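Local coordinates for protein siderophore biosynthesis lipase/esterase, putative (Aspergillus fumigatus, PDB 6GUP) that hydrolyses the ester bonds of the fungal siderophore fusarinine C, releasing fusarinine and iron, but does not hydrolyse triacetylfusarinine C, at residues A[190-195]-A[232-237]; A[196-201]-A[212-217]; A[186-191]-A[220-225]. All coordinates share one frame; numbering follows the deposited sequence.

Contact 1: A[190-195]-A[232-237]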
loop_
_atom_site.group_PDB
_atom_site.type_symbol
_atom_site.label_atom_id
_atom_site.label_comp_id
_atom_site.label_asym_id
_atom_site.label_seq_id
_atom_site.Cartn_x
_atom_site.Cartn_y
_atom_site.Cartn_z
ATOM N N PRO A 190 6.823 -16.837 -26.658
ATOM C CA PRO A 190 5.405 -17.121 -26.950
ATOM C C PRO A 190 4.427 -16.370 -26.045
ATOM O O PRO A 190 3.343 -15.983 -26.487
ATOM C CB PRO A 190 5.275 -18.631 -26.697
ATOM C CG PRO A 190 6.657 -19.168 -26.688
ATOM C CD PRO A 190 7.546 -18.055 -26.249
ATOM N N VAL A 191 4.829 -16.174 -24.791
ATOM C CA VAL A 191 4.014 -15.480 -23.800
ATOM C C VAL A 191 3.989 -13.978 -24.097
ATOM O O VAL A 191 2.935 -13.352 -24.011
ATOM C CB VAL A 191 4.519 -15.747 -22.362
ATOM C CG1 VAL A 191 3.580 -15.130 -21.336
ATOM C CG2 VAL A 191 4.647 -17.247 -22.107
ATOM N N PHE A 192 5.145 -13.414 -24.452
ATOM C CA PHE A 192 5.249 -11.996 -24.821
ATOM C C PHE A 192 4.381 -11.629 -26.026
ATOM O O PHE A 192 3.718 -10.588 -26.025
ATOM C CB PHE A 192 6.701 -11.626 -25.124
ATOM C CG PHE A 192 6.900 -10.172 -25.438
ATOM C CD1 PHE A 192 6.930 -9.240 -24.415
ATOM C CD2 PHE A 192 7.051 -9.731 -26.751
ATOM C CE1 PHE A 192 7.114 -7.898 -24.684
ATOM C CE2 PHE A 192 7.232 -8.383 -27.028
ATOM C CZ PHE A 192 7.263 -7.463 -25.992
ATOM N N GLU A 193 4.408 -12.481 -27.049
ATOM C CA GLU A 193 3.627 -12.272 -28.273
ATOM C C GLU A 193 2.126 -12.390 -28.010
ATOM O O GLU A 193 1.333 -11.624 -28.564
ATOM C CB GLU A 193 4.039 -13.273 -29.360
ATOM C CG GLU A 193 5.478 -13.133 -29.852
ATOM C CD GLU A 193 5.756 -11.818 -30.560
ATOM O OE1 GLU A 193 4.895 -11.350 -31.336
ATOM O OE2 GLU A 193 6.850 -11.252 -30.345
ATOM N N LYS A 194 1.748 -13.355 -27.173
ATOM C CA LYS A 194 0.361 -13.511 -26.733
ATOM C C LYS A 194 -0.092 -12.319 -25.882
ATOM O O LYS A 194 -1.211 -11.836 -26.049
ATOM C CB LYS A 194 0.187 -14.820 -25.955
ATOM C CG LYS A 194 -1.257 -15.225 -25.703
ATOM C CD LYS A 194 -1.343 -16.685 -25.275
ATOM C CE LYS A 194 -2.641 -17.006 -24.554
ATOM N NZ LYS A 194 -2.603 -18.371 -23.958
ATOM N N LEU A 195 0.783 -11.843 -24.993
ATOM C CA LEU A 195 0.486 -10.678 -24.141
ATOM C C LEU A 195 0.270 -9.383 -24.935
ATOM O O LEU A 195 -0.628 -8.606 -24.606
ATOM C CB LEU A 195 1.582 -10.463 -23.083
ATOM C CG LEU A 195 1.597 -11.396 -21.866
ATOM C CD1 LEU A 195 2.865 -11.170 -21.055
ATOM C CD2 LEU A 195 0.365 -11.207 -20.992
ATOM N N ARG A 232 -3.480 -1.568 -21.158
ATOM C CA ARG A 232 -2.999 -0.236 -21.542
ATOM C C ARG A 232 -1.598 0.055 -21.022
ATOM O O ARG A 232 -0.787 0.647 -21.739
ATOM C CB ARG A 232 -3.957 0.859 -21.070
ATOM C CG ARG A 232 -5.217 0.942 -21.909
ATOM C CD ARG A 232 -6.051 2.155 -21.544
ATOM N NE ARG A 232 -6.635 2.058 -20.209
ATOM C CZ ARG A 232 -7.484 2.946 -19.687
ATOM N NH1 ARG A 232 -7.874 4.016 -20.380
ATOM N NH2 ARG A 232 -7.956 2.765 -18.460
ATOM N N ARG A 233 -1.318 -0.354 -19.788
ATOM C CA ARG A 233 0.011 -0.162 -19.219
ATOM C C ARG A 233 1.059 -1.024 -19.906
ATOM O O ARG A 233 2.161 -0.555 -20.178
ATOM C CB ARG A 233 0.035 -0.431 -17.719
ATOM C CG ARG A 233 1.278 0.165 -17.105
ATOM C CD ARG A 233 1.529 -0.159 -15.646
ATOM N NE ARG A 233 2.969 -0.102 -15.381
ATOM C CZ ARG A 233 3.737 0.988 -15.505
ATOM N NH1 ARG A 233 3.235 2.167 -15.878
ATOM N NH2 ARG A 233 5.040 0.900 -15.249
ATOM N N PHE A 234 0.716 -2.281 -20.170
ATOM C CA PHE A 234 1.617 -3.189 -20.872
ATOM C C PHE A 234 1.966 -2.686 -22.281
ATOM O O PHE A 234 3.120 -2.794 -22.703
ATOM C CB PHE A 234 1.017 -4.597 -20.932
ATOM C CG PHE A 234 1.807 -5.554 -21.774
ATOM C CD1 PHE A 234 2.771 -6.381 -21.205
ATOM C CD2 PHE A 234 1.598 -5.616 -23.144
ATOM C CE1 PHE A 234 3.505 -7.256 -21.991
ATOM C CE2 PHE A 234 2.329 -6.482 -23.930
ATOM C CZ PHE A 234 3.279 -7.309 -23.357
ATOM N N LEU A 235 0.974 -2.155 -23.000
ATOM C CA LEU A 235 1.195 -1.607 -24.353
ATOM C C LEU A 235 2.197 -0.464 -24.386
ATOM O O LEU A 235 2.972 -0.344 -25.336
ATOM C CB LEU A 235 -0.115 -1.130 -24.996
ATOM C CG LEU A 235 -0.999 -2.179 -25.666
ATOM C CD1 LEU A 235 -2.150 -1.486 -26.376
ATOM C CD2 LEU A 235 -0.223 -3.052 -26.644
ATOM N N SER A 236 2.161 0.375 -23.356
ATOM C CA SER A 236 3.144 1.444 -23.177
ATOM C C SER A 236 4.578 0.906 -23.161
ATOM O O SER A 236 5.479 1.505 -23.755
ATOM C CB SER A 236 2.868 2.200 -21.874
ATOM O OG SER A 236 3.639 3.383 -21.795
ATOM N N LEU A 237 4.773 -0.231 -22.493
ATOM C CA LEU A 237 6.099 -0.823 -22.316
ATOM C C LEU A 237 6.637 -1.571 -23.546
ATOM O O LEU A 237 7.855 -1.689 -23.691
ATOM C CB LEU A 237 6.110 -1.744 -21.081
ATOM C CG LEU A 237 5.549 -1.155 -19.772
ATOM C CD1 LEU A 237 5.819 -2.062 -18.579
ATOM C CD2 LEU A 237 6.070 0.253 -19.501
#
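F192 and L195, one helical turn apart, receive the ring of F234 in a helix-helix contact of this alpha/beta-hydrolase. Helices 185-205 and 231-238 both belong to the group of helices inserted between strands 159-163 and 278-283 of the central sheet, the place where many members of the fold carry their lid. The first segment begins with a kink: P190 has no N-H to give, and V191 N makes only a weak bond, to I188 O, and none to the residue four back. Regular helix resumes with K194 N bonded to P190 O and L195 N to V191 O, the latter at 2.8 Å. F192 is the first residue to touch. Its CG is anti to the backbone N (chi1 -177°), which swings the ring out so that CE1 comes within 4.1 Å of F234 CZ; the two aromatic side chains meet at a slant, and I172 and L176 of helix 168-178 also meet the F192 ring. The edge of that ring has a polar neighbour lying in its plane, E193 OE2, at 3.9 Å from F192 CD2. This carboxylate is paired with R189 in a salt bridge; the ring edge is merely beside it. L195 carries the larger share of the packing. Its side chain and that of F234 meet at about a right angle, F234 CZ standing 3.6 Å from L195 CB. F234 can reach this far because its chi1 of 173° extends the ring across the gap. The outer part of the ring spans both side chain and main chain of L195: F234 CE1 lies 4.1 Å from L195 CD1, whereas the ring carbon beyond CZ, F234 CE2, approaches the carbonyl group, 3.7 Å from L195 C.

Contact 2: A[196-201]-A[212-217]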
loop_
_atom_site.group_PDB
_atom_site.type_symbol
_atom_site.label_atom_id
_atom_site.label_comp_id
_atom_site.label_asym_id
_atom_site.label_seq_id
_atom_site.Cartn_x
_atom_site.Cartn_y
_atom_site.Cartn_z
ATOM N N THR A 196 1.092 -9.153 -25.961
ATOM C CA THR A 196 0.915 -8.000 -26.859
ATOM C C THR A 196 -0.407 -8.090 -27.613
ATOM O O THR A 196 -1.183 -7.137 -27.621
ATOM C CB THR A 196 2.071 -7.862 -27.877
ATOM O OG1 THR A 196 2.332 -9.130 -28.491
ATOM C CG2 THR A 196 3.339 -7.357 -27.203
ATOM N N SER A 197 -0.659 -9.248 -28.220
ATOM C CA SER A 197 -1.908 -9.511 -28.946
ATOM C C SER A 197 -3.155 -9.313 -28.074
ATOM O O SER A 197 -4.158 -8.767 -28.540
ATOM C CB SER A 197 -1.891 -10.931 -29.521
ATOM O OG SER A 197 -3.094 -11.226 -30.212
ATOM N N MET A 198 -3.083 -9.766 -26.822
ATOM C CA MET A 198 -4.141 -9.524 -25.831
ATOM C C MET A 198 -4.291 -8.041 -25.513
ATOM O O MET A 198 -5.407 -7.518 -25.470
ATOM C CB MET A 198 -3.849 -10.269 -24.525
ATOM C CG MET A 198 -4.054 -11.770 -24.599
ATOM S SD MET A 198 -3.426 -12.597 -23.128
ATOM C CE MET A 198 -4.633 -12.054 -21.921
ATOM N N ALA A 199 -3.157 -7.381 -25.282
ATOM C CA ALA A 199 -3.130 -5.971 -24.899
ATOM C C ALA A 199 -3.623 -5.038 -26.009
ATOM O O ALA A 199 -4.314 -4.055 -25.728
ATOM C CB ALA A 199 -1.733 -5.573 -24.453
ATOM N N ARG A 200 -3.266 -5.343 -27.257
ATOM C CA ARG A 200 -3.747 -4.577 -28.416
ATOM C C ARG A 200 -5.250 -4.743 -28.628
ATOM O O ARG A 200 -5.945 -3.773 -28.938
ATOM C CB ARG A 200 -3.013 -4.985 -29.694
ATOM C CG ARG A 200 -1.525 -4.673 -29.698
ATOM C CD ARG A 200 -0.952 -4.758 -31.102
ATOM N NE ARG A 200 0.338 -5.442 -31.172
ATOM C CZ ARG A 200 0.998 -5.687 -32.305
ATOM N NH1 ARG A 200 0.505 -5.302 -33.484
ATOM N NH2 ARG A 200 2.166 -6.322 -32.261
ATOM N N GLU A 201 -5.735 -5.975 -28.470
ATOM C CA GLU A 201 -7.163 -6.283 -28.589
ATOM C C GLU A 201 -7.991 -5.538 -27.537
ATOM O O GLU A 201 -9.062 -5.015 -27.846
ATOM C CB GLU A 201 -7.390 -7.797 -28.476
ATOM C CG GLU A 201 -8.802 -8.266 -28.824
ATOM C CD GLU A 201 -9.655 -8.610 -27.610
ATOM O OE1 GLU A 201 -9.165 -9.312 -26.701
ATOM O OE2 GLU A 201 -10.834 -8.196 -27.575
ATOM N N VAL A 212 -8.409 -3.916 -18.616
ATOM C CA VAL A 212 -8.255 -5.362 -18.729
ATOM C C VAL A 212 -6.913 -5.732 -18.103
ATOM O O VAL A 212 -5.859 -5.446 -18.673
ATOM C CB VAL A 212 -8.312 -5.834 -20.200
ATOM C CG1 VAL A 212 -8.149 -7.348 -20.292
ATOM C CG2 VAL A 212 -9.626 -5.406 -20.843
ATOM N N LEU A 213 -6.961 -6.358 -16.928
ATOM C CA LEU A 213 -5.753 -6.815 -16.244
ATOM C C LEU A 213 -5.274 -8.102 -16.896
ATOM O O LEU A 213 -6.033 -9.070 -16.993
ATOM C CB LEU A 213 -6.012 -7.051 -14.756
ATOM C CG LEU A 213 -6.589 -5.890 -13.941
ATOM C CD1 LEU A 213 -6.698 -6.315 -12.486
ATOM C CD2 LEU A 213 -5.761 -4.617 -14.067
ATOM N N LEU A 214 -4.022 -8.105 -17.347
ATOM C CA LEU A 214 -3.435 -9.276 -17.988
ATOM C C LEU A 214 -3.024 -10.284 -16.912
ATOM O O LEU A 214 -2.780 -9.890 -15.768
ATOM C CB LEU A 214 -2.233 -8.878 -18.850
ATOM C CG LEU A 214 -2.532 -7.865 -19.965
ATOM C CD1 LEU A 214 -1.243 -7.333 -20.570
ATOM C CD2 LEU A 214 -3.418 -8.471 -21.043
ATOM N N PRO A 215 -2.953 -11.585 -17.266
ATOM C CA PRO A 215 -2.657 -12.609 -16.257
ATOM C C PRO A 215 -1.275 -12.444 -15.629
ATOM O O PRO A 215 -0.290 -12.246 -16.345
ATOM C CB PRO A 215 -2.735 -13.929 -17.041
ATOM C CG PRO A 215 -3.450 -13.604 -18.302
ATOM C CD PRO A 215 -3.110 -12.180 -18.605
ATOM N N LEU A 216 -1.224 -12.524 -14.302
ATOM C CA LEU A 216 0.025 -12.385 -13.551
ATOM C C LEU A 216 0.988 -13.533 -13.884
ATOM O O LEU A 216 2.197 -13.317 -13.984
ATOM C CB LEU A 216 -0.263 -12.316 -12.040
ATOM C CG LEU A 216 0.738 -11.679 -11.064
ATOM C CD1 LEU A 216 1.999 -12.511 -10.908
ATOM C CD2 LEU A 216 1.080 -10.238 -11.425
ATOM N N ALA A 217 0.442 -14.736 -14.073
ATOM C CA ALA A 217 1.219 -15.902 -14.516
ATOM C C ALA A 217 2.069 -15.600 -15.752
ATOM O O ALA A 217 3.238 -15.973 -15.806
ATOM C CB ALA A 217 0.295 -17.078 -14.802
#
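M198 curls around a methyl group of L214 and ends against the ring of P215, joining helix 185-205 to the segment leading from strand 211-213 into helix 216-222. The arrangement is a helix packed on a strand-to-helix connection within the helical insertion of the alpha/beta-hydrolase fold; P215 occupies the N-cap position of helix 216-222. The principal hollow is made by the methionine itself. Its chain runs out nearly straight through chi2 and then bends at chi3 (70°), which turns the terminal methyl back and gives the side chain a concave flank. L214 CD2 is the bump that fits there, 3.9 Å from M198 CB at the inner end and 3.9 Å from M198 CE at the outer end. Both distances are ordinary van der Waals separations, evidence of a snug fit without strain. The two side chains pass in opposite senses, so L214 CD2 reaches back to the root of the methionine, while M198 CE meets the same methyl at the far end. M198 CE, now the bump, also abuts the proline ring, 3.7 Å from P215 CD and 4.1 Å from P215 CG. The other branch of the leucine fork turns to A199, whose small side chain makes a flatter piece of helix surface. Here the fit is looser than at the methionine. F234 of helix 231-238 packs against both A199 and L214, covering this part of the contact. At the start of the second segment the setting changes: V212 and L213 pair antiparallel with a strand of the second subunit, and L213 meets L213 of that chain, so the contact adjoins the dimer interface. The A199-L214 approach runs from A199 CB to L214 CD1, at 4.3 Å.

Contact 3: A[186-191]-A[220-225]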
loop_
_atom_site.group_PDB
_atom_site.type_symbol
_atom_site.label_atom_id
_atom_site.label_comp_id
_atom_site.label_asym_id
_atom_site.label_seq_id
_atom_site.Cartn_x
_atom_site.Cartn_y
_atom_site.Cartn_z
ATOM N N ALA A 186 13.424 -18.585 -25.498
ATOM C CA ALA A 186 12.502 -19.425 -26.267
ATOM C C ALA A 186 11.184 -19.732 -25.546
ATOM O O ALA A 186 10.161 -19.952 -26.195
ATOM C CB ALA A 186 13.192 -20.721 -26.644
ATOM N N GLU A 187 11.227 -19.762 -24.215
ATOM C CA GLU A 187 10.051 -20.026 -23.378
ATOM C C GLU A 187 9.241 -18.761 -23.099
ATOM O O GLU A 187 8.017 -18.818 -22.971
ATOM C CB GLU A 187 10.483 -20.611 -22.034
ATOM C CG GLU A 187 11.347 -21.859 -22.119
ATOM C CD GLU A 187 12.011 -22.184 -20.798
ATOM O OE1 GLU A 187 11.353 -22.026 -19.749
ATOM O OE2 GLU A 187 13.194 -22.584 -20.804
ATOM N N ILE A 188 9.941 -17.635 -22.970
ATOM C CA ILE A 188 9.327 -16.332 -22.689
ATOM C C ILE A 188 8.645 -15.729 -23.925
ATOM O O ILE A 188 7.587 -15.107 -23.803
ATOM C CB ILE A 188 10.376 -15.348 -22.094
ATOM C CG1 ILE A 188 10.721 -15.777 -20.661
ATOM C CG2 ILE A 188 9.868 -13.905 -22.092
ATOM C CD1 ILE A 188 11.992 -15.169 -20.109
ATOM N N ARG A 189 9.254 -15.914 -25.097
ATOM C CA ARG A 189 8.773 -15.322 -26.357
ATOM C C ARG A 189 7.286 -15.564 -26.681
ATOM O O ARG A 189 6.568 -14.602 -26.957
ATOM C CB ARG A 189 9.643 -15.786 -27.534
ATOM C CG ARG A 189 9.320 -15.118 -28.859
ATOM C CD ARG A 189 10.102 -13.832 -28.982
ATOM N NE ARG A 189 9.555 -12.935 -29.994
ATOM C CZ ARG A 189 10.253 -12.007 -30.652
ATOM N NH1 ARG A 189 11.560 -11.837 -30.438
ATOM N NH2 ARG A 189 9.639 -11.244 -31.553
ATOM N N PRO A 190 6.823 -16.837 -26.658
ATOM C CA PRO A 190 5.405 -17.121 -26.950
ATOM C C PRO A 190 4.427 -16.370 -26.045
ATOM O O PRO A 190 3.343 -15.983 -26.487
ATOM C CB PRO A 190 5.275 -18.631 -26.697
ATOM C CG PRO A 190 6.657 -19.168 -26.688
ATOM C CD PRO A 190 7.546 -18.055 -26.249
ATOM N N VAL A 191 4.829 -16.174 -24.791
ATOM C CA VAL A 191 4.014 -15.480 -23.800
ATOM C C VAL A 191 3.989 -13.978 -24.097
ATOM O O VAL A 191 2.935 -13.352 -24.011
ATOM C CB VAL A 191 4.519 -15.747 -22.362
ATOM C CG1 VAL A 191 3.580 -15.130 -21.336
ATOM C CG2 VAL A 191 4.647 -17.247 -22.107
ATOM N N SER A 220 4.594 -11.799 -15.345
ATOM C CA SER A 220 5.774 -11.961 -14.480
ATOM C C SER A 220 6.936 -12.733 -15.113
ATOM O O SER A 220 8.075 -12.609 -14.656
ATOM C CB SER A 220 5.383 -12.610 -13.152
ATOM O OG SER A 220 4.696 -11.669 -12.355
ATOM N N LEU A 221 6.651 -13.526 -16.146
ATOM C CA LEU A 221 7.700 -14.190 -16.928
ATOM C C LEU A 221 8.536 -13.204 -17.733
ATOM O O LEU A 221 9.723 -13.444 -17.963
ATOM C CB LEU A 221 7.102 -15.220 -17.890
ATOM C CG LEU A 221 6.278 -16.359 -17.287
ATOM C CD1 LEU A 221 5.955 -17.383 -18.362
ATOM C CD2 LEU A 221 6.985 -17.016 -16.110
ATOM N N VAL A 222 7.907 -12.116 -18.176
ATOM C CA VAL A 222 8.581 -11.091 -18.977
ATOM C C VAL A 222 8.889 -9.798 -18.218
ATOM O O VAL A 222 9.746 -9.032 -18.660
ATOM C CB VAL A 222 7.796 -10.779 -20.281
ATOM C CG1 VAL A 222 6.463 -10.078 -20.012
ATOM C CG2 VAL A 222 8.653 -9.963 -21.242
ATOM N N TYR A 223 8.212 -9.553 -17.092
ATOM C CA TYR A 223 8.364 -8.291 -16.373
ATOM C C TYR A 223 9.154 -8.452 -15.059
ATOM O O TYR A 223 8.629 -9.003 -14.088
ATOM C CB TYR A 223 6.996 -7.642 -16.138
ATOM C CG TYR A 223 7.044 -6.159 -15.805
ATOM C CD1 TYR A 223 7.974 -5.296 -16.410
ATOM C CD2 TYR A 223 6.138 -5.606 -14.905
ATOM C CE1 TYR A 223 8.007 -3.946 -16.106
ATOM C CE2 TYR A 223 6.166 -4.251 -14.606
ATOM C CZ TYR A 223 7.100 -3.428 -15.202
ATOM O OH TYR A 223 7.123 -2.088 -14.899
ATOM N N PRO A 224 10.426 -7.982 -15.037
ATOM C CA PRO A 224 11.320 -8.010 -13.865
ATOM C C PRO A 224 10.745 -7.401 -12.588
ATOM O O PRO A 224 11.003 -7.917 -11.497
ATOM C CB PRO A 224 12.520 -7.176 -14.322
ATOM C CG PRO A 224 12.559 -7.350 -15.790
ATOM C CD PRO A 224 11.135 -7.473 -16.230
ATOM N N ALA A 225 9.996 -6.308 -12.727
ATOM C CA ALA A 225 9.325 -5.668 -11.588
ATOM C C ALA A 225 8.312 -6.593 -10.900
ATOM O O ALA A 225 8.096 -6.473 -9.693
ATOM C CB ALA A 225 8.649 -4.378 -12.026
#
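I188 presses against the backbone of L221, and this is the tight part of the contact. The CD1 atom of I188 lies 3.6 Å from L221 O and its CG1 3.7 Å from the same oxygen. This carbonyl is buried with no polar partner in the model, so hydrocarbon covers a group that is normally hydrogen-bonded; it belongs to the weakly bonded last turn of helix 216-222. Beside it, I188 CG2 approaches V222 CB at the longer distance of 4.2 Å, both residues being buried. With chi1 at 68°, V222 directs CG1 toward L195 CD1, 3.9 Å away. The solvent side is looser in its number of touches: a single close approach, V191 CG2 to L221 CD1 at 4.0 Å, with the two side chains about at right angles and both residues partly exposed. The contact thus sets the first turns of helix 185-205, just at its kink, against the end of helix 216-222, while V175 and I172 of helix 168-178 back I188 and V222 respectively.

All three contacts use helix 185-205, whose successive turns pack in order: contact 3 at its start, contact 1 next, contact 2 further on. Contact 1 is the most buried, two of its three touching residues being buried and F192 partly exposed, whereas contacts 2 and 3 each combine two buried with two partly exposed residues. Their chemistry is mainly apolar: aromatic rings with a leucine in contact 1, a bent methionine and a proline in contact 2, and in contact 3 branched chains that also cover an unpartnered carbonyl. F234 ties contacts 1 and 2 together, F234 CE2 lying 3.5 Å from T196 CG2. Contacts 1 and 3 share V191 and meet where F192 CD1 lies 3.7 Å from V222 CG2. Of the three, contact 2 alone is touched by the second subunit.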